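Local coordinates for protein yahD a copper inducible hydrolase (Lactococcus lactis subsp. lactis, PDB 3OG9) that is a copper-inducible member of the alpha/beta hydrolase family that probably acts as a hydrolase and here binds D-malate in its pocket, at residues 22-28 with 57-61; 48-52 with 82-86; 113-118 with 132-138; 153-157 with 168-172. All blocks are in the same frame, centred on the assembly; numbering follows the deposited sequence. Where two conformers were deposited one is given.

How the interactions relate
Interactions 1, 2 and 3 touch one another, 1 and 3 meeting at D-malate, and interaction 4 touches interaction 3 but not 1 or 2. Along the chain 1 and 2 cross, their segments alternating, and both close before 3 opens; 4 follows 3. Centres of 1 and 2 are about 10 Å apart, joined where Tyr60 OH meets Ile48 O (2.6 Å). Val115 of helix 111-121 packs against both. Interactions 3 and 4, centres about 9 Å apart, share neighbouring strands 129-133 and 151-156 of the sheet. Interactions 2 and 4, about 23 Å between centres, flank the chain's centre. Loops after strands 19-22, 45-48 and 129-133 together with helix 111-121 line one pocket.

Interaction 1. Residues 22-28 with 57-61; sequences LHSTGGD and VNRYF. With MLT (D-malate), chain C.
Tyr60, Asn58 and His23 bury the most surface where the loop after strand 19-22 meets the loop 57-61; Gly26 faces Asn58 (CA atoms 4.6 Å apart) and Thr25 faces Arg59 (5.1 Å). Tyr60, in the m rotamer, lays its ring over one face of His23, whose p rotamer completes an offset stack with centroids 4.6 Å apart and planes at 29°. A tyrosine suits this place because its flat ring also packs on Leu22 (CD2 to Tyr60 CZ 3.7 Å) while its hydroxyl accepts a hydrogen bond from His23 N (N to OH 3.2 Å) and bonds Ile48 O. His23 ND1 donates to Ser24 O (2.8 Å). Residues Ser24 to Gly27 form a type II beta turn, closed by Gly27 N to Ser24 O at 2.9 Å; Gly26, at phi 85° and psi -6°, takes the position where a side chain would be jammed against the preceding carbonyl. Asn58 grips this turn twice: Gly26 N donates to Asn58 O (2.8 Å), and Asn58 ND2 donates to Gly27 O (2.8 Å). Beyond it, Arg59 is held by Phe61 O, which accepts from Arg59 NE at 2.8 Å, and gives NH1 and NH2 to malate O1, both at 2.8 Å. Thr25 OG1 donates to malate O5 (2.7 Å), so these loops form one wall of the D-malate pocket of an alpha/beta hydrolase.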
loop_
_atom_site.group_PDB
_atom_site.type_symbol
_atom_site.label_atom_id
_atom_site.label_comp_id
_atom_site.label_asym_id
_atom_site.label_seq_id
_atom_site.Cartn_x
_atom_site.Cartn_y
_atom_site.Cartn_z
ATOM N N LEU A 22 1.023 -4.235 -3.930
ATOM C CA LEU A 22 2.361 -3.942 -3.464
ATOM C C LEU A 22 2.679 -4.907 -2.344
ATOM O O LEU A 22 1.942 -4.999 -1.368
ATOM C CB LEU A 22 2.464 -2.477 -3.025
ATOM C CG LEU A 22 2.103 -1.461 -4.120
ATOM C CD1 LEU A 22 1.932 -0.092 -3.539
ATOM C CD2 LEU A 22 3.196 -1.456 -5.212
ATOM N N HIS A 23 3.770 -5.642 -2.529
ATOM C CA HIS A 23 4.181 -6.754 -1.629
ATOM C C HIS A 23 4.905 -6.317 -0.349
ATOM O O HIS A 23 5.328 -5.162 -0.231
ATOM C CB HIS A 23 5.064 -7.760 -2.420
ATOM C CG HIS A 23 6.348 -7.172 -2.945
ATOM N ND1 HIS A 23 7.429 -6.894 -2.132
ATOM C CD2 HIS A 23 6.712 -6.790 -4.191
ATOM C CE1 HIS A 23 8.405 -6.376 -2.858
ATOM N NE2 HIS A 23 8.000 -6.313 -4.111
ATOM N N SER A 24 5.031 -7.239 0.614
ATOM C CA SER A 24 5.784 -6.971 1.836
ATOM C C SER A 24 7.266 -7.191 1.588
ATOM O O SER A 24 7.665 -7.634 0.524
ATOM C CB SER A 24 5.342 -7.941 2.956
ATOM O OG SER A 24 5.619 -9.275 2.528
ATOM N N THR A 25 8.085 -6.933 2.609
ATOM C CA THR A 25 9.510 -7.221 2.515
ATOM C C THR A 25 9.693 -8.691 2.258
ATOM O O THR A 25 9.118 -9.538 2.954
ATOM C CB THR A 25 10.237 -6.827 3.818
ATOM O OG1 THR A 25 10.105 -5.419 4.027
ATOM C CG2 THR A 25 11.734 -7.159 3.742
ATOM N N GLY A 26 10.492 -8.995 1.247
ATOM C CA GLY A 26 10.771 -10.371 0.883
ATOM C C GLY A 26 9.715 -10.960 -0.035
ATOM O O GLY A 26 9.866 -12.092 -0.466
ATOM N N GLY A 27 8.629 -10.223 -0.301
ATOM C CA GLY A 27 7.616 -10.676 -1.233
ATOM C C GLY A 27 8.014 -10.407 -2.663
ATOM O O GLY A 27 9.141 -9.951 -2.940
ATOM N N ASP A 28 7.117 -10.719 -3.587
ATOM C CA ASP A 28 7.330 -10.382 -4.980
ATOM C C ASP A 28 6.000 -10.040 -5.658
ATOM O O ASP A 28 4.963 -9.990 -5.012
ATOM C CB ASP A 28 8.083 -11.514 -5.716
ATOM C CG ASP A 28 7.269 -12.801 -5.830
ATOM O OD1 ASP A 28 6.005 -12.780 -5.756
ATOM O OD2 ASP A 28 7.907 -13.862 -6.024
ATOM N N VAL A 57 16.575 -9.854 -0.583
ATOM C CA VAL A 57 15.250 -9.530 0.009
ATOM C C VAL A 57 14.547 -8.413 -0.782
ATOM O O VAL A 57 15.004 -7.294 -0.768
ATOM C CB VAL A 57 15.421 -9.094 1.479
ATOM C CG1 VAL A 57 14.104 -8.842 2.095
ATOM C CG2 VAL A 57 16.182 -10.185 2.288
ATOM N N ASN A 58 13.455 -8.707 -1.482
ATOM C CA ASN A 58 12.767 -7.674 -2.271
ATOM C C ASN A 58 12.155 -6.619 -1.355
ATOM O O ASN A 58 11.541 -6.977 -0.355
ATOM C CB ASN A 58 11.659 -8.301 -3.140
ATOM C CG ASN A 58 12.198 -9.211 -4.215
ATOM O OD1 ASN A 58 13.345 -9.066 -4.653
ATOM N ND2 ASN A 58 11.359 -10.124 -4.689
ATOM N N ARG A 59 12.311 -5.343 -1.707
ATOM C CA ARG A 59 11.746 -4.207 -0.938
ATOM C C ARG A 59 11.499 -3.037 -1.880
ATOM O O ARG A 59 12.075 -2.984 -2.972
ATOM C CB ARG A 59 12.729 -3.714 0.145
ATOM C CG ARG A 59 12.814 -4.538 1.422
ATOM C CD ARG A 59 13.781 -3.873 2.418
ATOM N NE ARG A 59 13.395 -2.483 2.597
ATOM C CZ ARG A 59 12.474 -2.060 3.464
ATOM N NH1 ARG A 59 11.871 -2.909 4.279
ATOM N NH2 ARG A 59 12.155 -0.776 3.513
ATOM N N TYR A 60 10.685 -2.076 -1.445
ATOM C CA TYR A 60 10.445 -0.862 -2.243
ATOM C C TYR A 60 11.424 0.273 -2.017
ATOM O O TYR A 60 11.539 1.158 -2.862
ATOM C CB TYR A 60 9.019 -0.356 -2.054
ATOM C CG TYR A 60 8.042 -1.257 -2.736
ATOM C CD1 TYR A 60 7.799 -1.146 -4.109
ATOM C CD2 TYR A 60 7.410 -2.297 -2.013
ATOM C CE1 TYR A 60 6.922 -2.024 -4.744
ATOM C CE2 TYR A 60 6.522 -3.169 -2.652
ATOM C CZ TYR A 60 6.276 -3.016 -3.992
ATOM O OH TYR A 60 5.407 -3.888 -4.620
ATOM N N PHE A 61 12.133 0.269 -0.896
ATOM C CA PHE A 61 13.105 1.349 -0.603
ATOM C C PHE A 61 14.086 0.840 0.439
ATOM O O PHE A 61 13.841 -0.175 1.087
ATOM C CB PHE A 61 12.394 2.666 -0.152
ATOM C CG PHE A 61 11.714 2.551 1.172
ATOM C CD1 PHE A 61 12.426 2.770 2.357
ATOM C CD2 PHE A 61 10.393 2.143 1.248
ATOM C CE1 PHE A 61 11.825 2.618 3.602
ATOM C CE2 PHE A 61 9.770 1.985 2.514
ATOM C CZ PHE A 61 10.495 2.242 3.697
HETATM C C1 MLT C . 9.082 -0.956 5.953
HETATM O O1 MLT C . 10.279 -1.044 5.567
HETATM O O2 MLT C . 8.193 -0.529 5.176
HETATM C C2 MLT C . 8.709 -1.341 7.367
HETATM O O3 MLT C . 9.844 -1.713 8.129
HETATM C C3 MLT C . 7.654 -2.448 7.392
HETATM C C4 MLT C . 8.158 -3.771 6.866
HETATM O O4 MLT C . 7.732 -4.806 7.423
HETATM O O5 MLT C . 8.956 -3.894 5.900
HETATM O O HOH W 1 12.829 -11.408 -1.668
#

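Interaction 2. Residues 48-52 with 82-86; sequences IRGRI and ETDWL
This is a mixed polar and apolar contact between the loop leaving strand 45-48 and helix 76-97, which packs beside the central sheet. Residues 82-86 are helical, with Leu86 N bonded to Glu82 O at 2.7 Å; residues 49-52 have no regular structure and run past the helix so that Arg51 faces Glu82 (CA atoms 7.7 Å apart) and Ile48 faces Leu86 (8.5 Å). Arg51 contributes most. Its CA-to-CB bond points toward the helix, and an m, t, m side chain bends so that the guanidinium lies flat on Trp85, planes at 4° and centres 3.7 Å apart. Trp85, chi1 t, thereby receives a cation-pi contact over its five-membered ring (Arg51 CZ to centroid 3.7 Å) and a CH-pi contact over its six-membered ring (Arg51 CD to centroid 3.6 Å). Arginine suits the site because its planar cation can stack and pair at once: Glu82 takes a two-pronged salt bridge, Arg51 NE to Glu82 OE1 2.9 Å and Arg51 NH2 to Glu82 OE2 3.0 Å. A water links Arg51 N (2.9 Å) and Glu82 OE1 (2.6 Å). Deeper in, Ile48 CG2 meets Trp85 CH2 (3.8 Å) and Leu86 CD1 (3.9 Å), a greasy base. A loop leaving the C-terminal end of an inner strand, packed on a flanking helix, belongs to the layered alpha/beta hydrolase fold.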
loop_
_atom_site.group_PDB
_atom_site.type_symbol
_atom_site.label_atom_id
_atom_site.label_comp_id
_atom_site.label_asym_id
_atom_site.label_seq_id
_atom_site.Cartn_x
_atom_site.Cartn_y
_atom_site.Cartn_z
ATOM N N ILE A 48 3.389 -4.740 -9.095
ATOM C CA ILE A 48 4.742 -4.323 -9.472
ATOM C C ILE A 48 5.754 -4.630 -8.338
ATOM O O ILE A 48 5.521 -4.229 -7.184
ATOM C CB ILE A 48 4.782 -2.783 -9.786
ATOM C CG1 ILE A 48 3.874 -2.423 -10.980
ATOM C CG2 ILE A 48 6.239 -2.291 -10.041
ATOM C CD1 ILE A 48 3.573 -0.918 -11.076
ATOM N N ARG A 49 6.852 -5.322 -8.673
ATOM C CA ARG A 49 7.892 -5.665 -7.700
ATOM C C ARG A 49 8.727 -4.437 -7.332
ATOM O O ARG A 49 9.039 -3.624 -8.182
ATOM C CB ARG A 49 8.832 -6.758 -8.248
ATOM C CG ARG A 49 9.739 -7.419 -7.165
ATOM C CD ARG A 49 10.911 -8.140 -7.800
ATOM N NE ARG A 49 10.460 -9.281 -8.591
ATOM C CZ ARG A 49 11.261 -10.148 -9.203
ATOM N NH1 ARG A 49 12.583 -10.026 -9.120
ATOM N NH2 ARG A 49 10.735 -11.152 -9.893
ATOM N N GLY A 50 9.103 -4.327 -6.067
ATOM C CA GLY A 50 10.027 -3.292 -5.622
ATOM C C GLY A 50 11.385 -3.504 -6.288
ATOM O O GLY A 50 11.758 -4.628 -6.642
ATOM N N ARG A 51 12.130 -2.418 -6.454
ATOM C CA ARG A 51 13.411 -2.453 -7.171
ATOM C C ARG A 51 14.612 -2.748 -6.261
ATOM O O ARG A 51 15.699 -3.015 -6.764
ATOM C CB ARG A 51 13.648 -1.114 -7.846
ATOM C CG ARG A 51 12.765 -0.875 -9.037
ATOM C CD ARG A 51 13.424 0.141 -9.978
ATOM N NE ARG A 51 13.726 1.412 -9.323
ATOM C CZ ARG A 51 14.279 2.435 -9.961
ATOM N NH1 ARG A 51 14.549 2.316 -11.254
ATOM N NH2 ARG A 51 14.560 3.556 -9.328
ATOM N N ILE A 52 14.414 -2.684 -4.944
ATOM C CA ILE A 52 15.465 -2.945 -3.942
ATOM C C ILE A 52 15.598 -4.440 -3.611
ATOM O O ILE A 52 14.608 -5.102 -3.295
ATOM C CB ILE A 52 15.219 -2.097 -2.660
ATOM C CG1 ILE A 52 15.073 -0.590 -3.002
ATOM C CG2 ILE A 52 16.298 -2.321 -1.593
ATOM C CD1 ILE A 52 16.204 0.008 -3.838
ATOM N N GLU A 82 12.401 6.117 -5.099
ATOM C CA GLU A 82 11.673 4.915 -5.555
ATOM C C GLU A 82 10.200 5.221 -5.733
ATOM O O GLU A 82 9.547 4.665 -6.634
ATOM C CB GLU A 82 11.853 3.742 -4.598
ATOM C CG GLU A 82 13.293 3.213 -4.554
ATOM C CD GLU A 82 13.767 2.725 -5.917
ATOM O OE1 GLU A 82 13.055 1.952 -6.604
ATOM O OE2 GLU A 82 14.864 3.149 -6.324
ATOM N N THR A 83 9.673 6.120 -4.909
ATOM C CA THR A 83 8.272 6.522 -5.116
ATOM C C THR A 83 8.072 7.389 -6.381
ATOM O O THR A 83 7.022 7.308 -7.017
ATOM C CB THR A 83 7.610 7.136 -3.897
ATOM O OG1 THR A 83 8.340 8.280 -3.449
ATOM C CG2 THR A 83 7.491 6.076 -2.752
ATOM N N ASP A 84 9.079 8.170 -6.764
ATOM C CA ASP A 84 9.038 8.870 -8.076
ATOM C C ASP A 84 9.038 7.841 -9.185
ATOM O O ASP A 84 8.256 7.933 -10.153
ATOM C CB ASP A 84 10.215 9.812 -8.260
ATOM C CG ASP A 84 10.055 11.118 -7.494
ATOM O OD1 ASP A 84 8.993 11.374 -6.896
ATOM O OD2 ASP A 84 11.027 11.872 -7.475
ATOM N N TRP A 85 9.899 6.837 -9.040
ATOM C CA TRP A 85 9.986 5.769 -10.025
ATOM C C TRP A 85 8.670 4.999 -10.120
ATOM O O TRP A 85 8.143 4.787 -11.220
ATOM C CB TRP A 85 11.129 4.790 -9.708
ATOM C CG TRP A 85 11.018 3.594 -10.638
ATOM C CD1 TRP A 85 11.386 3.537 -11.945
ATOM C CD2 TRP A 85 10.417 2.337 -10.330
ATOM N NE1 TRP A 85 11.098 2.287 -12.468
ATOM C CE2 TRP A 85 10.494 1.539 -11.491
ATOM C CE3 TRP A 85 9.857 1.790 -9.169
ATOM C CZ2 TRP A 85 10.023 0.236 -11.527
ATOM C CZ3 TRP A 85 9.392 0.494 -9.207
ATOM C CH2 TRP A 85 9.470 -0.266 -10.387
ATOM N N LEU A 86 8.119 4.621 -8.959
ATOM C CA LEU A 86 6.904 3.829 -8.942
ATOM C C LEU A 86 5.693 4.598 -9.499
ATOM O O LEU A 86 4.914 4.043 -10.222
ATOM C CB LEU A 86 6.607 3.298 -7.525
ATOM C CG LEU A 86 5.419 2.330 -7.353
ATOM C CD1 LEU A 86 5.516 1.126 -8.255
ATOM C CD2 LEU A 86 5.333 1.893 -5.884
HETATM O O HOH W 2 11.388 0.225 -5.540
#

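Interaction 3. Residues 113-118 with 132-138; sequences ANVALN and AFHGMQL. With MLT (D-malate), chain C.
Helix 111-121 and strand 129-133 belong to one beta-alpha-beta unit of the alpha/beta hydrolase fold, and residues 134-138 continue past the strand as a loop that passes alongside the helix. Ala113 faces Ala132 (CA atoms 4.8 Å apart), and Asn114 faces Gly135 (5.2 Å). Apolar packing joins helix and strand: the small Ala113 CB meets Ala132 CB at 3.9 Å, allowing close approach, while Leu117 CD1 reaches Ala132 CB at 3.7 Å. Gly135 fits because a CB there would clash with Leu117 CD1. Leu138 CD1 lies 3.8 Å from Asn114 CB, and Met136 SD comes within 3.9 Å of malate C2. The polar contacts centre on Asn114, chi1 m, whose amide both accepts and donates. Waters bridge Asn114 ND2 to His134 O, Asn114 O to Met136 O, and Asn118 ND2 to Leu138 N; Asn118 ND2 also bonds Glu139. Asn114 OD1 accepts from Met136 N at 2.7 Å, while Asn114 ND2 donates to malate O2 at 2.8 Å.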
loop_
_atom_site.group_PDB
_atom_site.type_symbol
_atom_site.label_atom_id
_atom_site.label_comp_id
_atom_site.label_asym_id
_atom_site.label_seq_id
_atom_site.Cartn_x
_atom_site.Cartn_y
_atom_site.Cartn_z
ATOM N N ALA A 113 2.342 -1.557 1.543
ATOM C CA ALA A 113 1.265 -0.736 2.106
ATOM C C ALA A 113 1.817 0.646 2.517
ATOM O O ALA A 113 1.188 1.685 2.288
ATOM C CB ALA A 113 0.653 -1.455 3.311
ATOM N N ASN A 114 3.011 0.641 3.101
ATOM C CA ASN A 114 3.687 1.855 3.566
ATOM C C ASN A 114 4.003 2.805 2.441
ATOM O O ASN A 114 3.831 4.034 2.577
ATOM C CB ASN A 114 4.983 1.450 4.321
ATOM C CG ASN A 114 4.673 0.715 5.596
ATOM O OD1 ASN A 114 3.544 0.797 6.065
ATOM N ND2 ASN A 114 5.661 0.009 6.181
ATOM N N VAL A 115 4.434 2.224 1.327
ATOM C CA VAL A 115 4.813 2.960 0.136
ATOM C C VAL A 115 3.585 3.569 -0.539
ATOM O O VAL A 115 3.615 4.745 -0.957
ATOM C CB VAL A 115 5.671 2.038 -0.774
ATOM C CG1 VAL A 115 5.622 2.418 -2.255
ATOM C CG2 VAL A 115 7.106 2.044 -0.252
ATOM N N ALA A 116 2.510 2.781 -0.615
ATOM C CA ALA A 116 1.200 3.252 -1.165
ATOM C C ALA A 116 0.653 4.442 -0.355
ATOM O O ALA A 116 0.197 5.473 -0.906
ATOM C CB ALA A 116 0.183 2.112 -1.177
ATOM N N LEU A 117 0.698 4.271 0.958
ATOM C CA LEU A 117 0.219 5.276 1.894
ATOM C C LEU A 117 1.047 6.549 1.830
ATOM O O LEU A 117 0.519 7.662 1.860
ATOM C CB LEU A 117 0.252 4.710 3.296
ATOM C CG LEU A 117 -0.850 3.721 3.610
ATOM C CD1 LEU A 117 -0.489 3.038 4.941
ATOM C CD2 LEU A 117 -2.218 4.419 3.669
ATOM N N ASN A 118 2.355 6.381 1.695
ATOM C CA ASN A 118 3.225 7.541 1.540
ATOM C C ASN A 118 3.007 8.302 0.215
ATOM O O ASN A 118 2.913 9.531 0.223
ATOM C CB ASN A 118 4.688 7.120 1.723
ATOM C CG ASN A 118 5.638 8.314 1.745
ATOM O OD1 ASN A 118 6.172 8.705 0.712
ATOM N ND2 ASN A 118 5.839 8.895 2.926
ATOM N N ALA A 132 -4.648 -0.998 3.201
ATOM C CA ALA A 132 -3.261 -1.145 3.711
ATOM C C ALA A 132 -3.245 -2.141 4.852
ATOM O O ALA A 132 -3.754 -1.834 5.919
ATOM C CB ALA A 132 -2.734 0.191 4.224
ATOM N N PHE A 133 -2.680 -3.324 4.639
ATOM C CA PHE A 133 -2.537 -4.300 5.725
ATOM C C PHE A 133 -1.241 -4.111 6.472
ATOM O O PHE A 133 -0.155 -4.188 5.879
ATOM C CB PHE A 133 -2.626 -5.729 5.206
ATOM C CG PHE A 133 -3.926 -6.048 4.485
ATOM C CD1 PHE A 133 -5.131 -6.134 5.180
ATOM C CD2 PHE A 133 -3.934 -6.300 3.105
ATOM C CE1 PHE A 133 -6.348 -6.444 4.496
ATOM C CE2 PHE A 133 -5.145 -6.612 2.421
ATOM C CZ PHE A 133 -6.335 -6.683 3.112
ATOM N N HIS A 134 -1.363 -3.843 7.769
ATOM C CA HIS A 134 -0.216 -3.642 8.660
ATOM C C HIS A 134 0.759 -2.568 8.183
ATOM O O HIS A 134 1.994 -2.758 8.184
ATOM C CB HIS A 134 0.462 -4.993 8.956
ATOM C CG HIS A 134 -0.499 -5.960 9.550
ATOM N ND1 HIS A 134 -1.005 -5.791 10.819
ATOM C CD2 HIS A 134 -1.154 -7.016 9.016
ATOM C CE1 HIS A 134 -1.917 -6.720 11.051
ATOM N NE2 HIS A 134 -2.020 -7.480 9.976
ATOM N N GLY A 135 0.173 -1.427 7.818
ATOM C CA GLY A 135 0.921 -0.259 7.411
ATOM C C GLY A 135 1.323 0.626 8.594
ATOM O O GLY A 135 0.874 0.441 9.758
ATOM N N MET A 136 2.152 1.628 8.285
ATOM C CA MET A 136 2.668 2.534 9.282
ATOM C C MET A 136 3.070 3.838 8.646
ATOM O O MET A 136 3.159 3.932 7.425
ATOM C CB MET A 136 3.893 1.905 9.954
ATOM C CG MET A 136 5.142 1.784 9.038
ATOM S SD MET A 136 6.341 0.646 9.757
ATOM C CE MET A 136 6.556 1.392 11.331
ATOM N N GLN A 137 3.328 4.849 9.487
ATOM C CA GLN A 137 3.913 6.098 9.000
ATOM C C GLN A 137 5.434 5.926 8.749
ATOM O O GLN A 137 6.153 5.489 9.641
ATOM C CB GLN A 137 3.640 7.216 10.024
ATOM C CG GLN A 137 4.120 8.561 9.555
ATOM C CD GLN A 137 4.163 9.580 10.633
ATOM O OE1 GLN A 137 4.936 9.458 11.601
ATOM N NE2 GLN A 137 3.346 10.619 10.484
ATOM N N LEU A 138 5.914 6.291 7.560
ATOM C CA LEU A 138 7.348 6.256 7.232
ATOM C C LEU A 138 8.112 7.558 7.598
ATOM O O LEU A 138 9.295 7.514 7.936
ATOM C CB LEU A 138 7.508 5.988 5.728
ATOM C CG LEU A 138 6.982 4.621 5.301
ATOM C CD1 LEU A 138 7.275 4.446 3.849
ATOM C CD2 LEU A 138 7.648 3.505 6.160
HETATM C C1 MLT C . 9.082 -0.956 5.953
HETATM O O1 MLT C . 10.279 -1.044 5.567
HETATM O O2 MLT C . 8.193 -0.529 5.176
HETATM C C2 MLT C . 8.709 -1.341 7.367
HETATM O O3 MLT C . 9.844 -1.713 8.129
HETATM C C3 MLT C . 7.654 -2.448 7.392
HETATM C C4 MLT C . 8.158 -3.771 6.866
HETATM O O4 MLT C . 7.732 -4.806 7.423
HETATM O O5 MLT C . 8.956 -3.894 5.900
HETATM O O HOH W 3 4.536 -1.798 8.295
HETATM O O HOH W 4 3.293 5.419 5.107
HETATM O O HOH W 5 4.408 7.935 5.482
#

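Interaction 4. Residues 153-157 with 168-172; sequences FLSYA and FGDLK
Phe168 is the bump that helix 165-177 pushes into the hollow between Leu154 and Tyr156 of strand 151-156. The helix runs nearly antiparallel to the strand (173° between the axes of residues 153-156 and 168-172); the axes approach to 10.9 Å, a spacing taken up by the large side chains between them. Tyr156 faces Phe168 (CA atoms 7.7 Å apart) and Leu154 faces Lys172 (8.6 Å). Both Leu154 and Tyr156 point toward the helix, being two apart on an extended strand, while Ser155 between them points away and is hydrogen-bonded through OG to Glu197. With chi1 t in both Phe168 and Tyr156, the rings lie in an offset stack, centroids 4.7 Å apart and planes at 15°, with Tyr156 CB over the Phe168 face at 3.7 Å from its centroid. This strand and helix open a right-handed beta-alpha-beta crossover to strand 181-186, as in alpha/beta hydrolases. Against the edge of the Phe168 ring sits Leu154, its CB 3.7 Å from Phe168 CZ. One turn along the helix from Phe168, Leu171 CD2 and Lys172 CG, the latter in the aliphatic part of its chain, meet Leu154 CD1 at 4.3 and 4.1 Å.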
loop_
_atom_site.group_PDB
_atom_site.type_symbol
_atom_site.label_atom_id
_atom_site.label_comp_id
_atom_site.label_asym_id
_atom_site.label_seq_id
_atom_site.Cartn_x
_atom_site.Cartn_y
_atom_site.Cartn_z
ATOM N N PHE A 153 -8.886 1.719 4.019
ATOM C CA PHE A 153 -8.982 0.607 5.005
ATOM C C PHE A 153 -7.580 0.329 5.559
ATOM O O PHE A 153 -6.628 0.230 4.763
ATOM C CB PHE A 153 -9.471 -0.666 4.270
ATOM C CG PHE A 153 -9.560 -1.913 5.163
ATOM C CD1 PHE A 153 -10.765 -2.277 5.746
ATOM C CD2 PHE A 153 -8.450 -2.718 5.363
ATOM C CE1 PHE A 153 -10.847 -3.438 6.551
ATOM C CE2 PHE A 153 -8.505 -3.888 6.171
ATOM C CZ PHE A 153 -9.706 -4.223 6.779
ATOM N N LEU A 154 -7.448 0.245 6.896
ATOM C CA LEU A 154 -6.176 -0.026 7.548
ATOM C C LEU A 154 -6.349 -1.135 8.538
ATOM O O LEU A 154 -7.318 -1.132 9.321
ATOM C CB LEU A 154 -5.661 1.193 8.344
ATOM C CG LEU A 154 -5.501 2.511 7.603
ATOM C CD1 LEU A 154 -5.185 3.656 8.591
ATOM C CD2 LEU A 154 -4.408 2.435 6.538
ATOM N N SER A 155 -5.397 -2.057 8.566
ATOM C CA SER A 155 -5.382 -3.027 9.688
ATOM C C SER A 155 -4.226 -2.710 10.629
ATOM O O SER A 155 -3.224 -2.141 10.205
ATOM C CB SER A 155 -5.249 -4.449 9.190
ATOM O OG SER A 155 -3.968 -4.676 8.637
ATOM N N TYR A 156 -4.369 -3.141 11.893
ATOM C CA TYR A 156 -3.351 -2.962 12.891
ATOM C C TYR A 156 -3.481 -4.144 13.866
ATOM O O TYR A 156 -4.597 -4.612 14.108
ATOM C CB TYR A 156 -3.626 -1.617 13.582
ATOM C CG TYR A 156 -2.854 -1.388 14.834
ATOM C CD1 TYR A 156 -1.481 -1.074 14.783
ATOM C CD2 TYR A 156 -3.478 -1.501 16.086
ATOM C CE1 TYR A 156 -0.750 -0.882 15.963
ATOM C CE2 TYR A 156 -2.759 -1.292 17.260
ATOM C CZ TYR A 156 -1.405 -0.981 17.195
ATOM O OH TYR A 156 -0.684 -0.797 18.370
ATOM N N ALA A 157 -2.367 -4.642 14.400
ATOM C CA ALA A 157 -2.469 -5.549 15.557
ATOM C C ALA A 157 -1.740 -4.937 16.758
ATOM O O ALA A 157 -0.659 -4.397 16.589
ATOM C CB ALA A 157 -1.894 -6.932 15.221
ATOM N N PHE A 168 1.255 4.098 14.468
ATOM C CA PHE A 168 -0.055 3.907 13.832
ATOM C C PHE A 168 -1.044 5.070 14.094
ATOM O O PHE A 168 -1.754 5.475 13.186
ATOM C CB PHE A 168 -0.653 2.539 14.186
ATOM C CG PHE A 168 -1.858 2.166 13.329
ATOM C CD1 PHE A 168 -1.697 1.819 11.973
ATOM C CD2 PHE A 168 -3.156 2.189 13.882
ATOM C CE1 PHE A 168 -2.827 1.487 11.162
ATOM C CE2 PHE A 168 -4.302 1.867 13.082
ATOM C CZ PHE A 168 -4.138 1.530 11.725
ATOM N N GLY A 169 -1.049 5.628 15.312
ATOM C CA GLY A 169 -1.814 6.868 15.612
ATOM C C GLY A 169 -1.470 8.057 14.724
ATOM O O GLY A 169 -2.348 8.872 14.340
ATOM N N ASP A 170 -0.181 8.203 14.419
ATOM C CA ASP A 170 0.276 9.265 13.519
ATOM C C ASP A 170 -0.157 9.024 12.085
ATOM O O ASP A 170 -0.528 9.965 11.382
ATOM C CB ASP A 170 1.807 9.474 13.594
ATOM C CG ASP A 170 2.248 10.319 14.819
ATOM O OD1 ASP A 170 1.505 11.249 15.280
ATOM O OD2 ASP A 170 3.372 10.072 15.322
ATOM N N LEU A 171 -0.086 7.776 11.625
ATOM C CA LEU A 171 -0.601 7.454 10.296
ATOM C C LEU A 171 -2.108 7.770 10.162
ATOM O O LEU A 171 -2.527 8.375 9.191
ATOM C CB LEU A 171 -0.351 5.970 9.965
ATOM C CG LEU A 171 -1.022 5.494 8.670
ATOM C CD1 LEU A 171 -0.348 6.168 7.451
ATOM C CD2 LEU A 171 -0.919 3.962 8.588
ATOM N N LYS A 172 -2.902 7.335 11.130
ATOM C CA LYS A 172 -4.352 7.577 11.091
ATOM C C LYS A 172 -4.616 9.101 11.113
ATOM O O LYS A 172 -5.431 9.647 10.342
ATOM C CB LYS A 172 -4.988 6.926 12.322
ATOM C CG LYS A 172 -5.169 5.430 12.245
ATOM C CD LYS A 172 -6.066 4.989 13.431
ATOM C CE LYS A 172 -5.433 5.260 14.791
ATOM N NZ LYS A 172 -6.383 4.833 15.860
#